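Local coordinates for protein taurine dioxygenase (Burkholderia ambifaria, PDB 5VN6) that probably catalyses the oxygen-dependent hydroxylation of taurine at a metal centre, as a member of the cupin-fold dioxygenases, at residues 137-142 / 196-201; 42-47 / 256-261. All coordinates share one frame; numbering follows the deposited sequence.

How the interactions relate
From the N terminus, the first of the four segments to appear lies on helix 34-47, whose last turns meet strand 256-260 some two hundred residues later; interaction 2 thus closes a very long loop. Inside that loop lies interaction 1, where helix 138-143 receives the edge strand 199-201 after an excursion of 53 residues. The contacts are nested, not crossed. Interaction 2 ties a helix to the large mixed sheet, whereas interaction 1 joins the helix that follows strand 133-137 to a separate antiparallel sheet. They meet where T196 CG2 packs on L45 CD2 at 4.3 Å, and H193 bridges them, its ring nitrogens bonding to T196 and D260.

Interaction 1: residues 137-142 / 196-201; sequences NMVLAY and TGEKVL
The ring of Y142 lies beneath the side chain of K199, whose CB sits over one face in a CH-pi contact, 4.1 Å from the ring centroid and 27° off the normal. The amide N of L201 approaches the same ring obliquely. With CG of Y142 anti to its backbone N (chi1 175°), the ring is placed where the extended lysine chain crosses it at a slant, and K199 CD reaches Y142 CE2 at 3.8 Å. V190 of strand 185-192 packs against both residues.

Polar contact is concentrated on the carbonyl of M138. L201 N donates to M138 O at 3.0 Å in a fairly straight bond (166°), while Y142 N, within the helix, reaches M138 O from the opposite face of the carbonyl plane at 3.3 Å. One oxygen in the first turn therefore serves both its own helix and the incoming strand. This is a helix lying across the edge of a sheet: 199-201 is an outermost strand of a four-stranded antiparallel sheet within the chain, and it runs almost perpendicular to helix 138-143. That helix directly follows strand 133-137, which pairs with the strand carrying the metal ligand H266.

The start of the helix is capped by N137, whose OD1 accepts from L140 N at 2.9 Å and, weakly, from V139 N. Beside this end, V139 CA makes a CA-H...O contact of 3.5 Å with K199 O. Much of the remaining contact is apolar: M138 CB meets V200 CG1, V139 CG2 meets V200 CG2, and L201 CD2 nears both M138 CE and A141 CB. At the loop end, an ST turn at T196 positions E198, whose carboxylate brushes V139 CG1 and forms a salt bridge with R48.

Interaction 2: residues 42-47 / 256-261; sequences TQLLRH and VAIWDN
D260 OD2 is gripped by two polar partners: a water donates to it at 2.8 Å, and H193 NE2 hydrogen-bonds to it. The methyl L45 CD2 is an apolar neighbour of D260 OD2, 3.9 Å away. The same water donates to L45 O at 3.0 Å, so it joins the strand carboxylate to a backbone carbonyl in the last turns of helix 34-47. No direct hydrogen bond spans the two segments. D260 OD1, the other carboxylate oxygen, forms a salt bridge with R262, so both oxygens are engaged.

Next to this polar bridge, L44 carries most of the apolar contact. Its CG stands anti to the backbone N (chi1 178°), which sends the branched tip into the strand. There L44 CD1 lies against main chain, 3.4 Å from I258 O and 3.7 Å from W259 CA, while L44 CD2 meets the methyl I258 CG2 at 4.2 Å. L50 of strand 49-52, which pairs with 256-260, also touches L44.

The geometry is that of a helix covering one face of the major sheet in the double-stranded beta-helix fold of the cupin clan. I258 and D260 direct their CB atoms toward the helix, and W259 between them directs its CB away. On that other side the indole meets the ring of H266 and lies edge-to-face with W135. H266, H106 and D108 bind the magnesium ion here, a site probably occupied by iron in the working enzyme.

Just beyond the strand, N261 OD1 accepts from the backbone N of D108. The strand thus has a helix-covered face and a metal-facing one, and the pairing of D260 with R262 and H193 would favour a charged carboxylate beneath the helix, tied to it through water.

Interaction 1: residues 137-142 / 196-201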
loop_
_atom_site.group_PDB
_atom_site.type_symbol
_atom_site.label_atom_id
_atom_site.label_comp_id
_atom_site.label_asym_id
_atom_site.label_seq_id
_atom_site.Cartn_x
_atom_site.Cartn_y
_atom_site.Cartn_z
ATOM N N ASN A 137 -2.892 10.421 0.571
ATOM C CA ASN A 137 -3.588 11.703 0.472
ATOM C C ASN A 137 -4.767 11.667 1.443
ATOM O O ASN A 137 -5.793 11.047 1.168
ATOM C CB ASN A 137 -4.028 11.937 -0.971
ATOM C CG ASN A 137 -4.766 13.250 -1.173
ATOM O OD1 ASN A 137 -5.341 13.820 -0.245
ATOM N ND2 ASN A 137 -4.762 13.731 -2.408
ATOM N N MET A 138 -4.627 12.315 2.598
ATOM C CA MET A 138 -5.727 12.282 3.558
ATOM C C MET A 138 -6.798 13.334 3.275
ATOM O O MET A 138 -7.808 13.370 3.986
ATOM C CB MET A 138 -5.186 12.438 4.987
ATOM C CG MET A 138 -4.133 11.392 5.333
ATOM S SD MET A 138 -4.595 9.676 4.909
ATOM C CE MET A 138 -5.967 9.447 6.060
ATOM N N VAL A 139 -6.592 14.202 2.283
ATOM C CA VAL A 139 -7.680 15.048 1.780
ATOM C C VAL A 139 -8.684 14.196 1.005
ATOM O O VAL A 139 -9.902 14.245 1.232
ATOM C CB VAL A 139 -7.111 16.181 0.901
ATOM C CG1 VAL A 139 -8.243 16.947 0.156
ATOM C CG2 VAL A 139 -6.226 17.146 1.735
ATOM N N LEU A 140 -8.170 13.382 0.089
ATOM C CA LEU A 140 -9.000 12.426 -0.626
ATOM C C LEU A 140 -9.629 11.401 0.323
ATOM O O LEU A 140 -10.788 10.999 0.141
ATOM C CB LEU A 140 -8.137 11.741 -1.687
ATOM C CG LEU A 140 -8.798 11.058 -2.854
ATOM C CD1 LEU A 140 -9.743 12.077 -3.532
ATOM C CD2 LEU A 140 -7.692 10.587 -3.801
ATOM N N ALA A 141 -8.881 10.948 1.334
ATOM C CA ALA A 141 -9.460 9.984 2.268
ATOM C C ALA A 141 -10.683 10.561 2.969
ATOM O O ALA A 141 -11.684 9.855 3.168
ATOM C CB ALA A 141 -8.422 9.543 3.298
ATOM N N TYR A 142 -10.629 11.846 3.346
ATOM C CA TYR A 142 -11.809 12.488 3.919
ATOM C C TYR A 142 -12.905 12.644 2.875
ATOM O O TYR A 142 -14.064 12.287 3.119
ATOM C CB TYR A 142 -11.475 13.874 4.487
ATOM C CG TYR A 142 -12.773 14.532 4.946
ATOM C CD1 TYR A 142 -13.333 14.206 6.186
ATOM C CD2 TYR A 142 -13.493 15.366 4.107
ATOM C CE1 TYR A 142 -14.543 14.736 6.596
ATOM C CE2 TYR A 142 -14.721 15.921 4.513
ATOM C CZ TYR A 142 -15.232 15.598 5.754
ATOM O OH TYR A 142 -16.442 16.111 6.175
ATOM N N THR A 196 -5.292 25.815 2.093
ATOM C CA THR A 196 -6.238 25.513 1.035
ATOM C C THR A 196 -7.684 25.471 1.501
ATOM O O THR A 196 -8.586 25.501 0.659
ATOM C CB THR A 196 -5.909 24.156 0.396
ATOM O OG1 THR A 196 -6.156 23.130 1.354
ATOM C CG2 THR A 196 -4.443 24.095 -0.033
ATOM N N GLY A 197 -7.934 25.397 2.807
ATOM C CA GLY A 197 -9.287 25.189 3.270
ATOM C C GLY A 197 -9.827 23.789 3.081
ATOM O O GLY A 197 -10.965 23.525 3.490
ATOM N N GLU A 198 -9.055 22.880 2.482
ATOM C CA GLU A 198 -9.514 21.515 2.289
ATOM C C GLU A 198 -9.631 20.800 3.627
ATOM O O GLU A 198 -8.852 21.042 4.552
ATOM C CB GLU A 198 -8.540 20.737 1.396
ATOM C CG GLU A 198 -8.445 21.229 -0.028
ATOM C CD GLU A 198 -7.204 20.714 -0.709
ATOM O OE1 GLU A 198 -6.105 20.862 -0.120
ATOM O OE2 GLU A 198 -7.317 20.145 -1.816
ATOM N N LYS A 199 -10.587 19.880 3.715
ATOM C CA LYS A 199 -10.712 19.066 4.912
ATOM C C LYS A 199 -9.802 17.841 4.828
ATOM O O LYS A 199 -9.655 17.227 3.768
ATOM C CB LYS A 199 -12.171 18.676 5.144
ATOM C CG LYS A 199 -13.051 19.886 5.520
ATOM C CD LYS A 199 -14.450 19.437 5.965
ATOM C CE LYS A 199 -15.378 20.631 6.197
ATOM N NZ LYS A 199 -16.740 20.195 6.630
ATOM N N VAL A 200 -9.153 17.534 5.952
ATOM C CA VAL A 200 -8.176 16.461 6.066
ATOM C C VAL A 200 -8.674 15.478 7.117
ATOM O O VAL A 200 -9.024 15.882 8.227
ATOM C CB VAL A 200 -6.788 17.007 6.458
ATOM C CG1 VAL A 200 -5.732 15.875 6.433
ATOM C CG2 VAL A 200 -6.395 18.158 5.550
ATOM N N LEU A 201 -8.703 14.195 6.776
ATOM C CA LEU A 201 -8.922 13.179 7.798
ATOM C C LEU A 201 -7.663 13.071 8.654
ATOM O O LEU A 201 -6.629 12.564 8.201
ATOM C CB LEU A 201 -9.305 11.843 7.164
ATOM C CG LEU A 201 -9.519 10.682 8.142
ATOM C CD1 LEU A 201 -10.599 11.008 9.201
ATOM C CD2 LEU A 201 -9.848 9.378 7.377
#

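Interaction 2: residues 42-47 / 256-261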
loop_
_atom_site.group_PDB
_atom_site.type_symbol
_atom_site.label_atom_id
_atom_site.label_comp_id
_atom_site.label_asym_id
_atom_site.label_seq_id
_atom_site.Cartn_x
_atom_site.Cartn_y
_atom_site.Cartn_z
ATOM N N THR A 42 3.314 26.194 -5.068
ATOM C CA THR A 42 1.999 25.912 -5.632
ATOM C C THR A 42 1.859 24.424 -5.937
ATOM O O THR A 42 0.860 23.798 -5.562
ATOM C CB THR A 42 1.766 26.756 -6.881
ATOM O OG1 THR A 42 1.626 28.138 -6.505
ATOM C CG2 THR A 42 0.509 26.324 -7.586
ATOM N N GLN A 43 2.892 23.820 -6.542
ATOM C CA GLN A 43 2.806 22.398 -6.882
ATOM C C GLN A 43 2.714 21.524 -5.637
ATOM O O GLN A 43 1.974 20.536 -5.631
ATOM C CB GLN A 43 3.998 21.977 -7.743
ATOM C CG GLN A 43 4.083 22.626 -9.124
ATOM C CD GLN A 43 2.855 22.379 -10.004
ATOM O OE1 GLN A 43 2.208 21.338 -9.926
ATOM N NE2 GLN A 43 2.564 23.332 -10.882
ATOM N N LEU A 44 3.451 21.865 -4.574
ATOM C CA LEU A 44 3.379 21.077 -3.342
ATOM C C LEU A 44 1.963 21.069 -2.770
ATOM O O LEU A 44 1.466 20.022 -2.329
ATOM C CB LEU A 44 4.379 21.610 -2.306
ATOM C CG LEU A 44 4.378 20.906 -0.936
ATOM C CD1 LEU A 44 4.870 19.462 -0.981
ATOM C CD2 LEU A 44 5.171 21.712 0.102
ATOM N N LEU A 45 1.293 22.225 -2.773
ATOM C CA LEU A 45 -0.067 22.282 -2.241
ATOM C C LEU A 45 -1.034 21.430 -3.062
ATOM O O LEU A 45 -1.962 20.835 -2.507
ATOM C CB LEU A 45 -0.553 23.733 -2.199
ATOM C CG LEU A 45 0.079 24.632 -1.137
ATOM C CD1 LEU A 45 -0.447 26.057 -1.273
ATOM C CD2 LEU A 45 -0.182 24.089 0.275
ATOM N N ARG A 46 -0.818 21.333 -4.366
ATOM C CA ARG A 46 -1.723 20.572 -5.229
ATOM C C ARG A 46 -1.444 19.065 -5.200
ATOM O O ARG A 46 -2.377 18.259 -5.266
ATOM C CB ARG A 46 -1.630 21.122 -6.653
ATOM C CG ARG A 46 -2.114 20.229 -7.766
ATOM C CD ARG A 46 -1.793 20.895 -9.104
ATOM N NE ARG A 46 -2.258 22.285 -9.113
ATOM C CZ ARG A 46 -1.680 23.275 -9.789
ATOM N NH1 ARG A 46 -0.597 23.046 -10.519
ATOM N NH2 ARG A 46 -2.184 24.504 -9.727
ATOM N N HIS A 47 -0.177 18.659 -5.129
ATOM C CA HIS A 47 0.210 17.265 -5.309
ATOM C C HIS A 47 0.642 16.587 -4.021
ATOM O O HIS A 47 0.971 15.385 -4.039
ATOM C CB HIS A 47 1.339 17.173 -6.345
ATOM C CG HIS A 47 0.918 17.578 -7.726
ATOM N ND1 HIS A 47 -0.030 16.882 -8.446
ATOM C CD2 HIS A 47 1.303 18.613 -8.511
ATOM C CE1 HIS A 47 -0.204 17.465 -9.621
ATOM N NE2 HIS A 47 0.590 18.518 -9.683
ATOM N N VAL A 256 15.287 13.496 -3.538
ATOM C CA VAL A 256 14.692 14.389 -2.551
ATOM C C VAL A 256 13.178 14.231 -2.598
ATOM O O VAL A 256 12.592 14.092 -3.680
ATOM C CB VAL A 256 15.120 15.861 -2.798
ATOM C CG1 VAL A 256 14.354 16.836 -1.902
ATOM C CG2 VAL A 256 16.613 16.024 -2.575
ATOM N N ALA A 257 12.555 14.201 -1.416
ATOM C CA ALA A 257 11.106 14.282 -1.255
ATOM C C ALA A 257 10.775 15.543 -0.469
ATOM O O ALA A 257 11.427 15.839 0.539
ATOM C CB ALA A 257 10.528 13.070 -0.521
ATOM N N ILE A 258 9.778 16.287 -0.939
ATOM C CA ILE A 258 9.213 17.422 -0.216
ATOM C C ILE A 258 7.742 17.114 -0.004
ATOM O O ILE A 258 7.022 16.875 -0.980
ATOM C CB ILE A 258 9.351 18.741 -1.005
ATOM C CG1 ILE A 258 10.757 18.923 -1.589
ATOM C CG2 ILE A 258 8.909 19.925 -0.142
ATOM C CD1 ILE A 258 10.807 19.895 -2.776
ATOM N N TRP A 259 7.274 17.145 1.248
ATOM C CA TRP A 259 5.863 16.834 1.454
ATOM C C TRP A 259 5.188 17.750 2.464
ATOM O O TRP A 259 5.818 18.291 3.388
ATOM C CB TRP A 259 5.637 15.368 1.861
ATOM C CG TRP A 259 6.088 14.954 3.235
ATOM C CD1 TRP A 259 5.339 14.928 4.384
ATOM C CD2 TRP A 259 7.376 14.419 3.580
ATOM N NE1 TRP A 259 6.102 14.444 5.433
ATOM C CE2 TRP A 259 7.348 14.115 4.961
ATOM C CE3 TRP A 259 8.553 14.181 2.853
ATOM C CZ2 TRP A 259 8.457 13.580 5.632
ATOM C CZ3 TRP A 259 9.649 13.645 3.517
ATOM C CH2 TRP A 259 9.592 13.353 4.898
ATOM N N ASP A 260 3.877 17.897 2.256
ATOM C CA ASP A 260 2.990 18.690 3.099
ATOM C C ASP A 260 2.437 17.753 4.164
ATOM O O ASP A 260 1.521 16.977 3.909
ATOM C CB ASP A 260 1.898 19.342 2.252
ATOM C CG ASP A 260 0.861 20.137 3.086
ATOM O OD1 ASP A 260 0.844 20.065 4.334
ATOM O OD2 ASP A 260 0.059 20.864 2.471
ATOM N N ASN A 261 2.987 17.851 5.373
ATOM C CA ASN A 261 2.648 16.926 6.446
ATOM C C ASN A 261 1.227 17.129 6.947
ATOM O O ASN A 261 0.662 16.226 7.567
ATOM C CB ASN A 261 3.673 17.089 7.576
ATOM C CG ASN A 261 3.524 16.051 8.667
ATOM O OD1 ASN A 261 3.571 14.839 8.406
ATOM N ND2 ASN A 261 3.407 16.519 9.913
HETATM O O HOH W 1 -1.258 19.857 0.191
#